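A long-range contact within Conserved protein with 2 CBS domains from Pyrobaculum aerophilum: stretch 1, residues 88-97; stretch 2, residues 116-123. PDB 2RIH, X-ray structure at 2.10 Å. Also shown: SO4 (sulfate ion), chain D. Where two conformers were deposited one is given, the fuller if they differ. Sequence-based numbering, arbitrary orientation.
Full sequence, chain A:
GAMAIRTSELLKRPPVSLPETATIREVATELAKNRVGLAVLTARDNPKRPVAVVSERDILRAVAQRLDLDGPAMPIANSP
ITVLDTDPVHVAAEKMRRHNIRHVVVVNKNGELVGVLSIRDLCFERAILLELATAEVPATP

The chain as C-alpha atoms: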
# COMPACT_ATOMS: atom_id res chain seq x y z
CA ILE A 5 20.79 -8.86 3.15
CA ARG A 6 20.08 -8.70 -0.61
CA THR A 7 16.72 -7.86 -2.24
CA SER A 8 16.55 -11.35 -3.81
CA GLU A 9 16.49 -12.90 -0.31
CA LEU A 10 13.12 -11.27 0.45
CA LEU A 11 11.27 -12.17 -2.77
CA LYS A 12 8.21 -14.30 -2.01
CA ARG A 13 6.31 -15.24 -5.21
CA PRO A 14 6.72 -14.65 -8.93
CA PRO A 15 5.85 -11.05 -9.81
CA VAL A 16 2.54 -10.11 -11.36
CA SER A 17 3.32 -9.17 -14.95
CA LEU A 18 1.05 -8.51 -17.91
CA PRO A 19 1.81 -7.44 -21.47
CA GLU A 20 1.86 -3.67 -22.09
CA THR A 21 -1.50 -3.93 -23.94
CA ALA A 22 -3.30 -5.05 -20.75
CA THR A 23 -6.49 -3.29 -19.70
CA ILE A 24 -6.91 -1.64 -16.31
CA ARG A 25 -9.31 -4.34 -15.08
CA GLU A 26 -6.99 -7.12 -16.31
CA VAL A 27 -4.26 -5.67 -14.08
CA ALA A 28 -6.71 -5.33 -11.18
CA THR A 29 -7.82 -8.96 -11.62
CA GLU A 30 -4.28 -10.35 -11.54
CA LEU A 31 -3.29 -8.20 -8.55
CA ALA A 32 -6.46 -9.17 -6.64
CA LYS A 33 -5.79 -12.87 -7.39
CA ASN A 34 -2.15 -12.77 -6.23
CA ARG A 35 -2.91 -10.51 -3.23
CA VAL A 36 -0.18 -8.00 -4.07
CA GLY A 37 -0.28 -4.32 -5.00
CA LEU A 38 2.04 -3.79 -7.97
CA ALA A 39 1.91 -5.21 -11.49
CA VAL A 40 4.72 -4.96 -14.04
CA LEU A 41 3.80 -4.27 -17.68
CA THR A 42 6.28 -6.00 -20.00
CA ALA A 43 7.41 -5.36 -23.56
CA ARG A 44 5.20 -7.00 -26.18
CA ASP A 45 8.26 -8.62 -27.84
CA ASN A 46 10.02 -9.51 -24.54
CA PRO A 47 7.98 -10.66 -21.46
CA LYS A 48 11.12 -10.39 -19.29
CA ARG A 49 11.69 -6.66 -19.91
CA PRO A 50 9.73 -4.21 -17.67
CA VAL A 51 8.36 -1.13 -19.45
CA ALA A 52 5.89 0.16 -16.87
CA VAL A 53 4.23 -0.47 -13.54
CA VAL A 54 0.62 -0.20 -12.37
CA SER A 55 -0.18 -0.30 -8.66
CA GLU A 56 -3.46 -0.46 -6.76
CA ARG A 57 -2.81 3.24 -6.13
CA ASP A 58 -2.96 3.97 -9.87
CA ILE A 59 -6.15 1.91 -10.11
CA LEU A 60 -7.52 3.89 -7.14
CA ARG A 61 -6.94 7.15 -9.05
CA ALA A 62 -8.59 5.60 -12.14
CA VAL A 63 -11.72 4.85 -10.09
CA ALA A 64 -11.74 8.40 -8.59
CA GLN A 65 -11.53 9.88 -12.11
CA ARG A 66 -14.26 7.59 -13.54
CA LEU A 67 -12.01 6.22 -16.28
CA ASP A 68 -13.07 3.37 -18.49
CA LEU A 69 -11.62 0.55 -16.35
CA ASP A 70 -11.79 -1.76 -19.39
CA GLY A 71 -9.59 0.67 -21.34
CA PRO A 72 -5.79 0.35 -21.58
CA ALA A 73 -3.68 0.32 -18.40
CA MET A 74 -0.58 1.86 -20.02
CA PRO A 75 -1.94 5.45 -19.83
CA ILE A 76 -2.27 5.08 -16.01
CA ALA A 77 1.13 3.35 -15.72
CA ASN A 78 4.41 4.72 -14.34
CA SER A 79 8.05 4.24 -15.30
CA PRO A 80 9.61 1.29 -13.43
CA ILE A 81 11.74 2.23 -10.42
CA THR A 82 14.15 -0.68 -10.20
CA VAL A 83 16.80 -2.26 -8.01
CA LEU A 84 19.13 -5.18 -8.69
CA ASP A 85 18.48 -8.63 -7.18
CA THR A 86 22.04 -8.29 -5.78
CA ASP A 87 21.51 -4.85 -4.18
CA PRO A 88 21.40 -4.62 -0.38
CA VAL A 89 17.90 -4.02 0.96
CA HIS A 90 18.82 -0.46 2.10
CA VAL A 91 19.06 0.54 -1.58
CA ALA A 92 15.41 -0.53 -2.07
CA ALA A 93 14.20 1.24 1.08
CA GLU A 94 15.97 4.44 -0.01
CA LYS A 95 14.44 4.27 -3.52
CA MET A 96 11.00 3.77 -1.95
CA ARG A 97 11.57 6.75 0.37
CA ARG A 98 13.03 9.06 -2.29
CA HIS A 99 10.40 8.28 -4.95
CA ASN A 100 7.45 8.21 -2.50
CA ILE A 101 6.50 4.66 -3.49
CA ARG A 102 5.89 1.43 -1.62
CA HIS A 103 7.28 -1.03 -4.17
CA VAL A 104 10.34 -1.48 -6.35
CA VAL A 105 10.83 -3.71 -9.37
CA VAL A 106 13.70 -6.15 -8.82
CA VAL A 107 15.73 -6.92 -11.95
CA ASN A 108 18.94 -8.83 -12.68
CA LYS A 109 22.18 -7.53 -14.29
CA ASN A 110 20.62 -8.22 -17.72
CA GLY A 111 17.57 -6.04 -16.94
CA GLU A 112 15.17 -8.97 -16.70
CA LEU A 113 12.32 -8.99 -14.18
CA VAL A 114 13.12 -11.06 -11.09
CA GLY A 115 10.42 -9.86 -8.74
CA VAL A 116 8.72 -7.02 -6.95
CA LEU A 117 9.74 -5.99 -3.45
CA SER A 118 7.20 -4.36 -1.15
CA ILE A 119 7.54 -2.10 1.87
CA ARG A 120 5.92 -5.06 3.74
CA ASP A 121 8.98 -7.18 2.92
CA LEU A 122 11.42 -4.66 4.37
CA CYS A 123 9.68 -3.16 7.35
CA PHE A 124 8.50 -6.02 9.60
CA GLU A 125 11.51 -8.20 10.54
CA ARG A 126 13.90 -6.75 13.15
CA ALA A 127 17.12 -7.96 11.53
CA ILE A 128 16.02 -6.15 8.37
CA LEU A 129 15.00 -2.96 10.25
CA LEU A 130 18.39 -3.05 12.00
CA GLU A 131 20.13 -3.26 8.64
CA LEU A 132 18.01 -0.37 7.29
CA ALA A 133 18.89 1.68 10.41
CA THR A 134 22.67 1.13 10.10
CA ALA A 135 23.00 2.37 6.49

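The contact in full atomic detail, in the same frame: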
# COMPACT_ATOMS: atom_id res chain seq x y z
N PRO A 88 21.83 -4.54 -1.77
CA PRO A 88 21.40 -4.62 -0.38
C PRO A 88 20.03 -3.96 -0.19
O PRO A 88 19.69 -3.01 -0.89
CB PRO A 88 22.48 -3.85 0.39
CG PRO A 88 23.18 -3.03 -0.63
CD PRO A 88 23.08 -3.77 -1.92
N VAL A 89 19.26 -4.48 0.76
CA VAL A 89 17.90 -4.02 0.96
C VAL A 89 17.78 -2.51 1.28
O VAL A 89 16.73 -1.92 1.05
CB VAL A 89 17.17 -4.87 2.03
CG1 VAL A 89 17.09 -6.33 1.58
CG2 VAL A 89 17.87 -4.77 3.38
N HIS A 90 18.86 -1.89 1.79
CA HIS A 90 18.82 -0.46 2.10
C HIS A 90 18.70 0.40 0.83
O HIS A 90 18.15 1.50 0.88
CB HIS A 90 20.02 -0.02 2.96
CG HIS A 90 21.32 0.13 2.21
ND1 HIS A 90 21.61 1.22 1.43
CD2 HIS A 90 22.41 -0.67 2.16
CE1 HIS A 90 22.82 1.09 0.91
NE2 HIS A 90 23.33 -0.05 1.34
N VAL A 91 19.21 -0.12 -0.29
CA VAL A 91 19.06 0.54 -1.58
C VAL A 91 17.59 0.58 -2.02
O VAL A 91 17.15 1.58 -2.59
CB VAL A 91 19.91 -0.15 -2.68
CG1 VAL A 91 19.57 0.41 -4.06
CG2 VAL A 91 21.40 0.03 -2.39
N ALA A 92 16.84 -0.49 -1.74
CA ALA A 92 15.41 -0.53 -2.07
C ALA A 92 14.60 0.42 -1.20
O ALA A 92 13.79 1.19 -1.70
CB ALA A 92 14.87 -1.95 -1.94
N ALA A 93 14.85 0.36 0.11
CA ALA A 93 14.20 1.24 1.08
C ALA A 93 14.41 2.70 0.71
O ALA A 93 13.46 3.48 0.70
CB ALA A 93 14.74 0.98 2.48
N GLU A 94 15.65 3.07 0.40
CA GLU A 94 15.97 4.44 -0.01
C GLU A 94 15.22 4.85 -1.28
O GLU A 94 14.64 5.94 -1.34
CB GLU A 94 17.48 4.60 -0.18
CG GLU A 94 17.96 6.05 -0.19
CD GLU A 94 17.57 6.82 1.07
OE1 GLU A 94 17.45 6.20 2.17
OE2 GLU A 94 17.37 8.04 0.97
N LYS A 95 15.21 3.98 -2.29
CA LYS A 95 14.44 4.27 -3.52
C LYS A 95 12.95 4.44 -3.22
O LYS A 95 12.31 5.32 -3.79
CB LYS A 95 14.66 3.20 -4.60
CG LYS A 95 15.97 3.35 -5.37
CD LYS A 95 15.76 3.24 -6.88
CE LYS A 95 17.05 3.54 -7.66
NZ LYS A 95 16.77 3.99 -9.07
N MET A 96 12.40 3.61 -2.34
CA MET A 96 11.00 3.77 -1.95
C MET A 96 10.78 5.12 -1.29
O MET A 96 9.83 5.82 -1.63
CB MET A 96 10.56 2.66 -0.99
CG MET A 96 10.34 1.34 -1.65
SD MET A 96 9.86 0.09 -0.46
CE MET A 96 10.31 -1.36 -1.40
N ARG A 97 11.66 5.48 -0.35
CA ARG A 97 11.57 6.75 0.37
C ARG A 97 11.70 7.95 -0.57
O ARG A 97 10.88 8.88 -0.51
CB ARG A 97 12.66 6.84 1.46
CG ARG A 97 12.74 8.22 2.15
CD ARG A 97 13.66 8.24 3.38
NE ARG A 97 15.05 8.61 3.08
CZ ARG A 97 15.50 9.86 2.92
NH1 ARG A 97 14.69 10.90 3.01
NH2 ARG A 97 16.79 10.06 2.67
N VAL A 116 9.16 -8.30 -7.47
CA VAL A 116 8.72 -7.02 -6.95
C VAL A 116 8.85 -7.09 -5.43
O VAL A 116 8.35 -8.02 -4.78
CB VAL A 116 7.26 -6.72 -7.35
CG1 VAL A 116 6.73 -5.46 -6.62
CG2 VAL A 116 7.14 -6.58 -8.87
N LEU A 117 9.53 -6.10 -4.88
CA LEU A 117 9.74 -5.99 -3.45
C LEU A 117 8.79 -4.93 -2.91
O LEU A 117 8.65 -3.85 -3.48
CB LEU A 117 11.20 -5.59 -3.19
CG LEU A 117 11.74 -5.66 -1.76
CD1 LEU A 117 11.94 -7.12 -1.33
CD2 LEU A 117 13.06 -4.89 -1.67
N SER A 118 8.13 -5.25 -1.80
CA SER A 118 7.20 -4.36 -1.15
C SER A 118 7.80 -3.78 0.12
O SER A 118 8.74 -4.33 0.69
CB SER A 118 5.93 -5.13 -0.79
OG SER A 118 5.11 -4.35 0.04
N ILE A 119 7.23 -2.67 0.57
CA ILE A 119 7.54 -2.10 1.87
C ILE A 119 7.22 -3.09 3.02
O ILE A 119 7.88 -3.10 4.06
CB ILE A 119 6.81 -0.74 2.04
CG1 ILE A 119 7.41 0.06 3.19
CG2 ILE A 119 5.29 -0.95 2.24
CD1 ILE A 119 7.03 1.53 3.13
N ARG A 120 6.22 -3.95 2.81
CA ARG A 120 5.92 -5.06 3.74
C ARG A 120 7.10 -5.99 3.96
O ARG A 120 7.30 -6.50 5.07
CB ARG A 120 4.82 -5.95 3.18
CG ARG A 120 3.43 -5.58 3.52
CD ARG A 120 2.50 -6.42 2.65
NE ARG A 120 1.30 -6.77 3.36
CZ ARG A 120 0.07 -6.39 3.07
NH1 ARG A 120 -0.22 -5.64 2.01
NH2 ARG A 120 -0.89 -6.80 3.86
N ASP A 121 7.84 -6.26 2.88
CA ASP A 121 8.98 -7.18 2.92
C ASP A 121 10.15 -6.64 3.73
O ASP A 121 10.93 -7.40 4.31
CB ASP A 121 9.45 -7.50 1.50
CG ASP A 121 8.37 -8.16 0.65
OD1 ASP A 121 7.82 -9.20 1.09
OD2 ASP A 121 8.10 -7.65 -0.46
N LEU A 122 10.28 -5.31 3.76
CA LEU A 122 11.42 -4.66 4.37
C LEU A 122 11.20 -4.22 5.81
O LEU A 122 12.16 -4.11 6.58
CB LEU A 122 11.78 -3.41 3.57
CG LEU A 122 12.24 -3.57 2.13
CD1 LEU A 122 12.43 -2.21 1.49
CD2 LEU A 122 13.52 -4.39 2.07
N CYS A 123 9.95 -3.96 6.17
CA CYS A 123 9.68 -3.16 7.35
C CYS A 123 9.14 -3.90 8.57
O CYS A 123 8.88 -3.27 9.59
CB CYS A 123 8.75 -2.02 6.96
SG CYS A 123 9.49 -0.99 5.71
S SO4 D . 1.93 -5.71 -1.09
O1 SO4 D . 2.40 -4.60 -0.28
O2 SO4 D . 2.82 -6.85 -0.90
O3 SO4 D . 0.60 -6.10 -0.67
O4 SO4 D . 1.91 -5.33 -2.48

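The side chain of Leu122 sits as a knob in a hole formed by Val89, Ala92, Ala93 and Met96 on the helix of the first stretch. No hydrogen bond or salt bridge joins the two stretches; the contact is held by apolar packing alone, and none of the polar bonds crosses between them. The helix of the first stretch, residues 89-97, passes the strand 116-118 at an axis distance of 10.0 Å and an angle of 73°, and lies 10.6 Å from the short, weakly bonded helix that follows the strand, their N-to-C directions 128° apart. The CA atoms of Ala93 and Leu122 come within 7.3 Å of each other.

Leu122 (chi1 m, chi2 t) uses both of its methyls. Leu122 CD2 meets Val89 CB at 3.7 Å, whereas Leu122 CD1 reaches the next turn, 3.8 Å from the backbone N of Ala93, 4.1 Å from Ala93 CB and 4.2 Å from Ala92 CB. The Ala93 N already donates to Val89 O within the helix, so its approach to the methyl is simple packing. Leu117 points from the strand toward the same helix and sets its CD2 3.5 Å from Ala92 CB, a tight methyl-to-methyl contact.

Met96 gives the largest covered area of any residue here. Its long, flexible thioether reaches across to the junction of strand and helix: Met96 CE lies 3.7 Å from Leu122 CD1, 3.6 Å from Leu117 O and 3.8 Å from Ser118 C, and Met96 SD lies 4.0 Å from Ile119 CB. The methyl therefore touches backbone as well as side chains, filling space without needing a polar partner.

The polar groups of the second stretch organise the turn itself. Ser118 points away from the first helix and occupies the N-cap position: Ser118 OG accepts from Arg120 N at 3.0 Å, satisfying an amide at the helix start. In return, Asp121 OD2 accepts from Ser118 N at 2.7 Å, so side chain and backbone brace the turn reciprocally. The same Ser118 OG donates to sulfate O1 at 2.7 Å, and Arg120 NH1 adds a weak hydrogen bond to sulfate O3 at 2.8 Å; the ion probably comes from the crystallisation liquor. On the first helix, Arg97 NH2 and Glu94 OE2 form a salt bridge at 2.7 Å, its hydrogen bond weak, clear of the apolar contact.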